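Local coordinates for hypothetical protein VPA1032 (Vibrio parahaemolyticus, PDB 1ZBP), which is of unknown function but belongs to the ImpE family, whose members are probably accessory proteins of bacterial type VI secretion, at residues 41-46 and 183-188; 72-77 and 157-162; 79-84 and 163-168; 189-194 and 203-208. One frame throughout, in Å; residues are numbered along the deposited sequence.

Contact 1: residues 41-46 and 183-188; sequences LCIDGD and SLLESV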
# COMPACT_ATOMS: atom_id res chain seq x y z
N LEU A 41 -2.68 -6.07 -13.83
CA LEU A 41 -1.40 -5.46 -14.20
C LEU A 41 -0.87 -4.62 -13.03
O LEU A 41 0.34 -4.54 -12.80
CB LEU A 41 -1.57 -4.57 -15.44
CG LEU A 41 -1.48 -5.32 -16.78
CD1 LEU A 41 -1.85 -4.38 -17.91
CD2 LEU A 41 -0.06 -5.86 -16.97
N CYS A 42 -1.79 -4.00 -12.30
CA CYS A 42 -1.41 -3.20 -11.15
C CYS A 42 -0.93 -4.11 -10.02
O CYS A 42 0.01 -3.77 -9.29
CB CYS A 42 -2.59 -2.34 -10.69
SG CYS A 42 -3.03 -1.09 -11.90
N ILE A 43 -1.57 -5.27 -9.88
CA ILE A 43 -1.18 -6.23 -8.86
C ILE A 43 0.24 -6.74 -9.14
O ILE A 43 1.03 -6.95 -8.22
CB ILE A 43 -2.15 -7.43 -8.82
CG1 ILE A 43 -3.56 -6.96 -8.47
CG2 ILE A 43 -1.69 -8.44 -7.78
CD1 ILE A 43 -4.59 -8.06 -8.50
N ASP A 44 0.56 -6.92 -10.42
CA ASP A 44 1.87 -7.41 -10.81
C ASP A 44 2.92 -6.33 -10.62
O ASP A 44 4.12 -6.61 -10.52
CB ASP A 44 1.85 -7.85 -12.27
CG ASP A 44 3.20 -8.36 -12.75
OD1 ASP A 44 4.12 -7.53 -12.94
OD2 ASP A 44 3.34 -9.58 -12.94
N GLY A 45 2.47 -5.08 -10.58
CA GLY A 45 3.39 -3.97 -10.41
C GLY A 45 3.86 -3.34 -11.71
O GLY A 45 4.58 -2.35 -11.68
N ASP A 46 3.48 -3.91 -12.84
CA ASP A 46 3.89 -3.34 -14.13
C ASP A 46 3.04 -2.09 -14.35
O ASP A 46 2.01 -2.14 -15.04
CB ASP A 46 3.68 -4.34 -15.27
CG ASP A 46 4.45 -3.97 -16.53
OD1 ASP A 46 4.74 -2.76 -16.72
OD2 ASP A 46 4.75 -4.86 -17.35
N SER A 183 -13.72 -5.64 -5.94
CA SER A 183 -13.12 -5.81 -7.25
C SER A 183 -11.78 -6.49 -7.03
O SER A 183 -11.26 -6.46 -5.92
CB SER A 183 -12.87 -4.45 -7.88
OG SER A 183 -11.70 -3.86 -7.32
N LEU A 184 -11.24 -7.07 -8.09
CA LEU A 184 -9.96 -7.78 -8.04
C LEU A 184 -8.83 -6.90 -7.48
O LEU A 184 -8.22 -7.23 -6.45
CB LEU A 184 -9.57 -8.25 -9.45
CG LEU A 184 -10.63 -8.95 -10.32
CD1 LEU A 184 -10.21 -8.90 -11.78
CD2 LEU A 184 -10.81 -10.41 -9.87
N LEU A 185 -8.54 -5.80 -8.17
CA LEU A 185 -7.47 -4.90 -7.75
C LEU A 185 -7.68 -4.37 -6.33
O LEU A 185 -6.73 -4.27 -5.55
CB LEU A 185 -7.37 -3.73 -8.73
CG LEU A 185 -6.34 -2.64 -8.44
CD1 LEU A 185 -4.98 -3.25 -8.11
CD2 LEU A 185 -6.24 -1.72 -9.64
N GLU A 186 -8.91 -4.02 -5.99
CA GLU A 186 -9.19 -3.51 -4.66
C GLU A 186 -8.77 -4.47 -3.54
O GLU A 186 -8.72 -4.08 -2.38
CB GLU A 186 -10.67 -3.15 -4.51
CG GLU A 186 -11.13 -1.98 -5.37
CD GLU A 186 -12.49 -1.46 -4.95
OE1 GLU A 186 -13.14 -2.14 -4.14
OE2 GLU A 186 -12.92 -0.38 -5.42
N SER A 187 -8.47 -5.72 -3.89
CA SER A 187 -8.04 -6.68 -2.88
C SER A 187 -6.69 -6.26 -2.28
O SER A 187 -6.45 -6.46 -1.09
CB SER A 187 -7.96 -8.10 -3.46
OG SER A 187 -7.08 -8.16 -4.57
N VAL A 188 -5.82 -5.66 -3.10
CA VAL A 188 -4.51 -5.17 -2.63
C VAL A 188 -4.42 -3.63 -2.52
O VAL A 188 -3.53 -3.12 -1.85
CB VAL A 188 -3.31 -5.71 -3.50
CG1 VAL A 188 -3.17 -7.22 -3.32
CG2 VAL A 188 -3.51 -5.38 -4.95

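Contact 2: residues 72-77 and 157-162; sequences RHLVKA and ELFSTA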
# COMPACT_ATOMS: atom_id res chain seq x y z
N ARG A 72 -5.65 5.72 -13.32
CA ARG A 72 -4.42 6.38 -13.74
C ARG A 72 -3.78 7.03 -12.52
O ARG A 72 -2.58 6.91 -12.30
CB ARG A 72 -4.73 7.42 -14.81
CG ARG A 72 -5.14 6.80 -16.12
CD ARG A 72 -4.02 6.89 -17.11
NE ARG A 72 -3.86 8.25 -17.59
CZ ARG A 72 -2.73 8.75 -18.09
NH1 ARG A 72 -2.70 10.00 -18.49
NH2 ARG A 72 -1.64 7.99 -18.17
N HIS A 73 -4.61 7.70 -11.73
CA HIS A 73 -4.15 8.35 -10.51
C HIS A 73 -3.58 7.33 -9.51
O HIS A 73 -2.54 7.58 -8.91
CB HIS A 73 -5.31 9.11 -9.86
CG HIS A 73 -5.83 10.25 -10.70
ND1 HIS A 73 -7.09 10.77 -10.53
CD2 HIS A 73 -5.24 10.96 -11.68
CE1 HIS A 73 -7.26 11.77 -11.38
NE2 HIS A 73 -6.15 11.91 -12.09
N LEU A 74 -4.25 6.20 -9.35
CA LEU A 74 -3.76 5.17 -8.44
C LEU A 74 -2.44 4.62 -8.93
O LEU A 74 -1.52 4.40 -8.12
CB LEU A 74 -4.78 4.04 -8.31
CG LEU A 74 -5.92 4.26 -7.31
CD1 LEU A 74 -5.49 3.81 -5.93
CD2 LEU A 74 -6.31 5.73 -7.28
N VAL A 75 -2.32 4.41 -10.24
CA VAL A 75 -1.09 3.89 -10.82
C VAL A 75 0.05 4.88 -10.62
O VAL A 75 1.20 4.48 -10.41
CB VAL A 75 -1.26 3.58 -12.32
CG1 VAL A 75 0.09 3.44 -13.00
CG2 VAL A 75 -2.03 2.28 -12.47
N LYS A 76 -0.27 6.17 -10.68
CA LYS A 76 0.71 7.22 -10.49
C LYS A 76 1.20 7.19 -9.03
O LYS A 76 2.40 7.13 -8.78
CB LYS A 76 0.09 8.58 -10.82
CG LYS A 76 1.00 9.78 -10.64
CD LYS A 76 0.23 11.05 -10.98
CE LYS A 76 1.01 12.32 -10.68
NZ LYS A 76 0.10 13.50 -10.75
N ALA A 77 0.26 7.20 -8.09
CA ALA A 77 0.61 7.15 -6.67
C ALA A 77 1.47 5.91 -6.39
O ALA A 77 2.49 6.00 -5.71
CB ALA A 77 -0.65 7.13 -5.81
N GLU A 157 0.24 3.85 4.67
CA GLU A 157 0.38 4.39 3.33
C GLU A 157 -0.99 4.69 2.72
O GLU A 157 -1.98 4.01 2.98
CB GLU A 157 1.12 3.38 2.44
CG GLU A 157 2.46 2.89 3.01
CD GLU A 157 3.23 2.00 2.02
OE1 GLU A 157 4.18 2.48 1.37
OE2 GLU A 157 2.89 0.81 1.89
N LEU A 158 -1.06 5.74 1.91
CA LEU A 158 -2.32 6.10 1.28
C LEU A 158 -2.04 6.58 -0.11
O LEU A 158 -1.02 7.18 -0.37
CB LEU A 158 -3.02 7.22 2.07
CG LEU A 158 -3.55 6.91 3.48
CD1 LEU A 158 -3.87 8.21 4.22
CD2 LEU A 158 -4.80 6.03 3.38
N PHE A 159 -2.96 6.27 -1.01
CA PHE A 159 -2.87 6.73 -2.39
C PHE A 159 -4.05 7.71 -2.48
O PHE A 159 -5.19 7.29 -2.43
CB PHE A 159 -3.06 5.57 -3.37
CG PHE A 159 -1.92 4.59 -3.39
CD1 PHE A 159 -0.66 4.94 -2.89
CD2 PHE A 159 -2.07 3.34 -3.96
CE1 PHE A 159 0.41 4.06 -2.95
CE2 PHE A 159 -1.00 2.45 -4.03
CZ PHE A 159 0.25 2.82 -3.52
N SER A 160 -3.77 9.00 -2.58
CA SER A 160 -4.84 10.00 -2.65
C SER A 160 -5.50 10.02 -4.02
O SER A 160 -4.94 9.54 -5.01
CB SER A 160 -4.29 11.39 -2.35
OG SER A 160 -3.39 11.79 -3.35
N THR A 161 -6.70 10.58 -4.07
CA THR A 161 -7.47 10.69 -5.30
C THR A 161 -6.67 11.42 -6.38
O THR A 161 -6.62 10.97 -7.52
CB THR A 161 -8.81 11.44 -5.07
OG1 THR A 161 -9.60 10.74 -4.10
CG2 THR A 161 -9.59 11.54 -6.37
N ALA A 162 -6.05 12.53 -6.03
CA ALA A 162 -5.27 13.27 -7.00
C ALA A 162 -4.15 12.42 -7.59
O ALA A 162 -3.63 12.72 -8.66
CB ALA A 162 -4.69 14.54 -6.37

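Contact 3: residues 79-84 and 163-168; sequences QARKDF and GNYFLV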
# COMPACT_ATOMS: atom_id res chain seq x y z
N GLN A 79 3.29 4.42 -8.38
CA GLN A 79 4.59 4.54 -9.02
C GLN A 79 5.48 5.38 -8.13
O GLN A 79 6.65 5.06 -7.93
CB GLN A 79 4.46 5.19 -10.40
CG GLN A 79 5.81 5.33 -11.08
CD GLN A 79 6.42 3.99 -11.45
OE1 GLN A 79 5.84 3.22 -12.21
NE2 GLN A 79 7.61 3.72 -10.93
N ALA A 80 4.92 6.44 -7.56
CA ALA A 80 5.71 7.30 -6.68
C ALA A 80 6.21 6.50 -5.46
O ALA A 80 7.30 6.75 -4.94
CB ALA A 80 4.89 8.52 -6.23
N ARG A 81 5.40 5.53 -5.02
CA ARG A 81 5.76 4.70 -3.88
C ARG A 81 6.87 3.73 -4.25
O ARG A 81 7.80 3.52 -3.47
CB ARG A 81 4.53 3.93 -3.38
CG ARG A 81 4.81 2.78 -2.42
CD ARG A 81 3.48 2.19 -2.00
NE ARG A 81 3.56 1.12 -1.02
CZ ARG A 81 3.36 -0.17 -1.30
NH1 ARG A 81 3.08 -0.55 -2.54
NH2 ARG A 81 3.39 -1.07 -0.32
N LYS A 82 6.77 3.13 -5.42
CA LYS A 82 7.82 2.21 -5.83
C LYS A 82 9.11 3.00 -5.96
O LYS A 82 10.20 2.49 -5.71
CB LYS A 82 7.48 1.54 -7.16
CG LYS A 82 8.37 0.35 -7.48
CD LYS A 82 7.85 -0.45 -8.67
CE LYS A 82 8.42 0.06 -9.98
NZ LYS A 82 7.98 -0.81 -11.11
N ASP A 83 8.99 4.27 -6.34
CA ASP A 83 10.18 5.09 -6.47
C ASP A 83 10.68 5.57 -5.12
O ASP A 83 11.89 5.64 -4.88
CB ASP A 83 9.93 6.28 -7.41
CG ASP A 83 9.68 5.84 -8.84
OD1 ASP A 83 10.35 4.89 -9.28
OD2 ASP A 83 8.84 6.46 -9.52
N PHE A 84 9.75 5.90 -4.23
CA PHE A 84 10.15 6.35 -2.91
C PHE A 84 11.04 5.32 -2.21
O PHE A 84 11.81 5.66 -1.31
CB PHE A 84 8.91 6.64 -2.05
CG PHE A 84 9.23 6.96 -0.63
CD1 PHE A 84 9.18 5.96 0.34
CD2 PHE A 84 9.63 8.23 -0.27
CE1 PHE A 84 9.54 6.23 1.65
CE2 PHE A 84 9.98 8.52 1.04
CZ PHE A 84 9.94 7.52 2.00
N GLY A 163 -3.77 11.35 -6.90
CA GLY A 163 -2.71 10.50 -7.41
C GLY A 163 -1.39 10.71 -6.70
O GLY A 163 -0.33 10.50 -7.28
N ASN A 164 -1.46 11.15 -5.45
CA ASN A 164 -0.27 11.37 -4.63
C ASN A 164 -0.12 10.25 -3.59
O ASN A 164 -1.11 9.77 -3.02
CB ASN A 164 -0.37 12.71 -3.90
CG ASN A 164 -0.16 13.90 -4.83
OD1 ASN A 164 -0.99 14.81 -4.86
ND2 ASN A 164 0.94 13.89 -5.58
N TYR A 165 1.12 9.84 -3.37
CA TYR A 165 1.49 8.81 -2.39
C TYR A 165 1.76 9.48 -1.04
O TYR A 165 2.66 10.32 -0.93
CB TYR A 165 2.74 8.07 -2.88
CG TYR A 165 3.44 7.20 -1.85
CD1 TYR A 165 2.74 6.25 -1.11
CD2 TYR A 165 4.82 7.33 -1.63
CE1 TYR A 165 3.40 5.43 -0.17
CE2 TYR A 165 5.47 6.52 -0.70
CZ TYR A 165 4.76 5.58 0.03
OH TYR A 165 5.42 4.81 0.96
N PHE A 166 0.97 9.11 -0.03
CA PHE A 166 1.12 9.68 1.31
C PHE A 166 1.63 8.69 2.37
O PHE A 166 1.27 7.52 2.35
CB PHE A 166 -0.22 10.24 1.82
CG PHE A 166 -0.56 11.61 1.29
CD1 PHE A 166 -0.96 11.79 -0.03
CD2 PHE A 166 -0.51 12.72 2.14
CE1 PHE A 166 -1.32 13.07 -0.50
CE2 PHE A 166 -0.86 13.99 1.69
CZ PHE A 166 -1.27 14.17 0.36
N LEU A 167 2.46 9.19 3.27
CA LEU A 167 3.00 8.43 4.39
C LEU A 167 2.49 9.18 5.61
O LEU A 167 2.90 10.31 5.88
CB LEU A 167 4.53 8.43 4.37
CG LEU A 167 5.14 7.21 3.67
CD1 LEU A 167 6.65 7.38 3.56
CD2 LEU A 167 4.80 5.94 4.45
N VAL A 168 1.56 8.55 6.32
CA VAL A 168 0.94 9.18 7.46
C VAL A 168 1.16 8.43 8.76
O VAL A 168 0.89 7.23 8.86
CB VAL A 168 -0.57 9.33 7.20
CG1 VAL A 168 -1.26 9.90 8.42
CG2 VAL A 168 -0.79 10.22 5.98

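Contact 4: residues 189-194 and 203-208; sequences WRPVEF and EGHMPM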
# COMPACT_ATOMS: atom_id res chain seq x y z
N TRP A 189 -5.33 -2.91 -3.18
CA TRP A 189 -5.40 -1.43 -3.10
C TRP A 189 -6.81 -1.18 -2.59
O TRP A 189 -7.74 -0.95 -3.37
CB TRP A 189 -5.21 -0.76 -4.47
CG TRP A 189 -3.80 -0.85 -5.01
CD1 TRP A 189 -2.72 -1.34 -4.36
CD2 TRP A 189 -3.33 -0.43 -6.30
NE1 TRP A 189 -1.60 -1.26 -5.15
CE2 TRP A 189 -1.95 -0.71 -6.35
CE3 TRP A 189 -3.95 0.15 -7.42
CZ2 TRP A 189 -1.17 -0.44 -7.48
CZ3 TRP A 189 -3.17 0.43 -8.54
CH2 TRP A 189 -1.79 0.13 -8.56
N ARG A 190 -6.96 -1.23 -1.26
CA ARG A 190 -8.26 -1.11 -0.61
C ARG A 190 -8.76 0.30 -0.32
O ARG A 190 -8.03 1.15 0.17
CB ARG A 190 -8.25 -1.92 0.69
CG ARG A 190 -9.62 -2.40 1.18
CD ARG A 190 -10.21 -3.52 0.31
NE ARG A 190 -9.39 -4.73 0.35
CZ ARG A 190 -9.27 -5.51 1.42
NH1 ARG A 190 -8.50 -6.59 1.36
NH2 ARG A 190 -9.94 -5.22 2.52
N PRO A 191 -10.05 0.55 -0.63
CA PRO A 191 -10.63 1.86 -0.38
C PRO A 191 -10.72 2.05 1.12
O PRO A 191 -11.07 1.11 1.85
CB PRO A 191 -12.01 1.75 -1.04
CG PRO A 191 -11.77 0.76 -2.16
CD PRO A 191 -10.95 -0.28 -1.45
N VAL A 192 -10.38 3.23 1.60
CA VAL A 192 -10.44 3.49 3.03
C VAL A 192 -11.01 4.87 3.30
O VAL A 192 -10.83 5.80 2.51
CB VAL A 192 -9.05 3.37 3.70
CG1 VAL A 192 -8.50 1.96 3.55
CG2 VAL A 192 -8.09 4.38 3.10
N GLU A 193 -11.73 4.97 4.41
CA GLU A 193 -12.33 6.22 4.87
C GLU A 193 -11.55 6.56 6.13
O GLU A 193 -11.42 5.71 7.01
CB GLU A 193 -13.80 6.03 5.24
CG GLU A 193 -14.81 6.75 4.34
CD GLU A 193 -15.62 5.79 3.48
OE1 GLU A 193 -16.16 4.80 4.04
OE2 GLU A 193 -15.71 6.03 2.25
N PHE A 194 -11.02 7.77 6.23
CA PHE A 194 -10.25 8.15 7.40
C PHE A 194 -10.57 9.55 7.93
O PHE A 194 -11.48 10.24 7.46
CB PHE A 194 -8.76 8.05 7.07
CG PHE A 194 -8.36 8.85 5.87
CD1 PHE A 194 -8.29 10.24 5.92
CD2 PHE A 194 -8.06 8.22 4.67
CE1 PHE A 194 -7.91 10.98 4.79
CE2 PHE A 194 -7.69 8.95 3.54
CZ PHE A 194 -7.61 10.33 3.60
N GLU A 203 -10.79 10.38 2.06
CA GLU A 203 -10.78 9.01 1.57
C GLU A 203 -9.71 8.77 0.52
O GLU A 203 -9.26 9.69 -0.16
CB GLU A 203 -12.14 8.64 1.00
CG GLU A 203 -12.68 9.57 -0.07
CD GLU A 203 -14.05 9.14 -0.56
OE1 GLU A 203 -14.78 8.50 0.24
OE2 GLU A 203 -14.40 9.43 -1.72
N GLY A 204 -9.30 7.51 0.40
CA GLY A 204 -8.29 7.15 -0.57
C GLY A 204 -8.17 5.65 -0.61
O GLY A 204 -9.12 4.93 -0.30
N HIS A 205 -6.99 5.18 -1.01
CA HIS A 205 -6.71 3.75 -1.09
C HIS A 205 -5.41 3.48 -0.35
O HIS A 205 -4.48 4.30 -0.37
CB HIS A 205 -6.56 3.31 -2.55
CG HIS A 205 -7.85 3.37 -3.31
ND1 HIS A 205 -8.50 2.23 -3.76
CD2 HIS A 205 -8.62 4.41 -3.68
CE1 HIS A 205 -9.62 2.59 -4.36
NE2 HIS A 205 -9.72 3.90 -4.33
N MSE A 206 -5.37 2.33 0.31
CA MSE A 206 -4.21 1.89 1.07
C MSE A 206 -3.63 0.62 0.44
O MSE A 206 -4.35 -0.37 0.26
CB MSE A 206 -4.62 1.57 2.51
CG MSE A 206 -3.48 1.05 3.36
SE MSE A 206 -3.90 0.77 5.23
CE MSE A 206 -3.68 2.58 5.90
N PRO A 207 -2.35 0.65 0.05
CA PRO A 207 -1.83 -0.59 -0.53
C PRO A 207 -1.85 -1.63 0.60
O PRO A 207 -1.33 -1.39 1.68
CB PRO A 207 -0.42 -0.18 -1.00
CG PRO A 207 -0.04 0.91 -0.07
CD PRO A 207 -1.33 1.71 0.05
N MSE A 208 -2.49 -2.76 0.34
CA MSE A 208 -2.66 -3.85 1.30
C MSE A 208 -1.45 -4.80 1.37
O MSE A 208 -1.41 -5.68 2.21
CB MSE A 208 -3.92 -4.63 0.92
CG MSE A 208 -4.94 -4.82 2.03
SE MSE A 208 -5.44 -3.22 3.02
CE MSE A 208 -6.43 -4.12 4.44

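Contact 1: residues 41-46 and 183-188
C42 and I43 meet L185 and V188 where the end of helix 31-44 packs on a short helical turn, residues 184-187, in the loop between strands 173-178 and 189-196. The C-terminal turn of the helix thus sets its apolar side chains against the loop that leads into strand 189-196. No hydrogen bond spans the two segments, so the evidence for it is carbon and sulphur packing alone.

The two methyls of L185 do most of the touching. Its CG stands anti to the backbone N (chi1 178°), and the methyls fork around C42: CD1 lies 3.6 Å from C42 CB, while CD2 is 3.8 Å from the same CB. The sulphur follows, with C42 SG 4.0 Å from L185 CD2. I43 uses its longer branch. I43 CG1 lies 4.0 Å from L185 CD1 and has V188 CG2 as its other apolar neighbour, at 3.9 Å. The I43 and L185 side chains slide past one another in opposite directions, whereas I43 and V188 cross at about a right angle.

Behind this first shell, the backbone bond from V188 N to L185 O (3.0 Å) ties together the two residues that receive I43. On the helix side, C42 also touches A50 of helix 47-60 and W189 of strand 189-196, and I43 reaches L13 of helix 13-25, so the contact joins the N-terminal helices to the beta region. The helix stops just beyond it: G45 turns out with positive phi (94°), and D46 follows as the N-cap of helix 47-60, its OD1 accepting from R49 N.

Contact 2: residues 72-77 and 157-162
F159 packs against A77 and L74 in a helix-on-sheet contact, helix 65-84 packing over the end of strand 155-159. Followed outward, the phenylalanine meets the helix at nearly every atom. Its CB is 3.8 Å from A77 CB and is also touched by L74 CD1. Chi1 (-70°) sets F159 CG anti to the carbonyl carbon, 3.7 Å from A77 CB; F159 CD1 is as close to it. On the other flank F159 CD2 is 4.0 Å from L74 CD1, a methyl that sits at the ring edge, near its plane. Further out, F159 CE1 reaches the backbone of A77, whose carbonyl carbon stands 4.0 Å above the ring plane, offset toward the rim. The tip, CZ, packs against R81 CD one helical turn on. W189 adds an edge-to-face ring pair.

Beyond the strand the chain passes by H73 of the helix through T161 and A162, and here the contact becomes polar and less buried. H73 ND1 comes within 3.1 Å of T161 O, but the angle is too poor for a hydrogen bond. H73 CB lies 3.3 Å from that same T161 O, and the oxygen stands oblique to the ring. The next carbonyl lies over one face of this ring, A162 O being nearest to H73 CD2 at 3.8 Å.

Contact 3: residues 79-84 and 163-168
The Y165 ring carries R81 on one face and F84 at its edge. R81 CB sits 3.5 Å above the ring centroid, only 3° off the ring normal, which is a well-centred CH-pi contact. R81 CA lies over the same face, 3.6 Å from Y165 CD2. F84 CG lies at the rim in the plane of the tyrosine, and the two rings form an offset edge-to-face pair: the edge of Y165 points to the face of F84, with the planes at 62° and the centroids 5.8 Å apart. F84 CB adds to this, 3.7 Å from Y165 CE2.

From its CB the R81 chain runs on extended, laying CG against Y165 CZ and CD against Y165 CE1. The guanidinium does not stack; it stands 68° from the ring plane, with Y165 CE1 at its edge.

These side chains join the C-terminal end of helix 65-84 to strand 165-169, the central strand of a three-stranded mixed sheet. The segment axes approach to 8.5 Å, the helix lying slantwise over the strand. Y165 and L167, two residues apart, both point toward the helix.

The polar ends converge on one carboxylate oxygen: E157 OE1, from neighbouring strand 155-159, accepts a hydrogen bond from Y165 OH and pairs in a salt bridge with R81 NE, while R81 NH2 binds T209 O. The shared oxygen probably helps fix the position of R81 relative to the Y165 ring. A80 CB meets Y165 CB at 4.0 Å. At the far end F84 and L167 meet tip to tip, F84 CZ lying 3.6 Å from L167 CD1.

Contact 4: residues 189-194 and 203-208
R190 and V192 pair with M206 and G204 through the backbone hydrogen bonds of an antiparallel beta hairpin, strands 189-196 and 202-207. Two bonds join R190 and M206, and two more join V192 and G204; V192 N to G204 O is 2.8 Å. Between them, at the non-hydrogen-bonded pairs, CA-H...O contacts close the gap, as from H205 CA to R190 O at 3.2 Å.

One side chain adds a polar bond. H205 ND1 donates to W189 O at 3.3 Å, almost straight (172°); the oxygen lies in the imidazole plane, although the donor stands well above the carbonyl plane. P191 CA lies over one face of this imidazole, and P191 CG touches H205 CE1 at 3.6 Å.

The charged groups differ. E193 and E203 lie side by side with E193 OE2 only 3.3 Å from E203 OE1, a proximity that may favour protonation of one of them. R190 bends at chi2 and chi3, bringing its guanidinium face over CG of selenomethionine M208; its NE is held by E186 O.

Among apolar contacts, V192 CG1 meets M206 CB at 4.0 Å, crossing at about a right angle. Separately, the backbone E203 N lies over one face of the F194 ring, 3.5 Å from F194 CZ.

Around the hairpin, W189 and H205 touch L74 of helix 65-84, V192 and F194 pack on L158 of strand 155-159, and strand 173-178 flanks strand 189-196.

In the fold
Contacts 2 and 3 lie closest, with centres about 8 Å apart. They use successive parts of helix 65-84 and the adjacent strands 155-159 and 165-169 of the mixed sheet, and along the chain their segments alternate. Both are nested inside the loop closed by contact 1, whose centre is about 13 Å from contact 2 and 16 Å from contact 3. Contact 4 follows contact 1 directly in sequence, in the hairpin at one end of the eight-stranded sheet, about 10 Å from contact 2. There H205 O also meets strand 155-159, 2.6 Å from F159 N, a probable hydrogen bond. Contacts 1 to 3 join the N-terminal helices to the beta region; contact 4 pairs the hairpin strands.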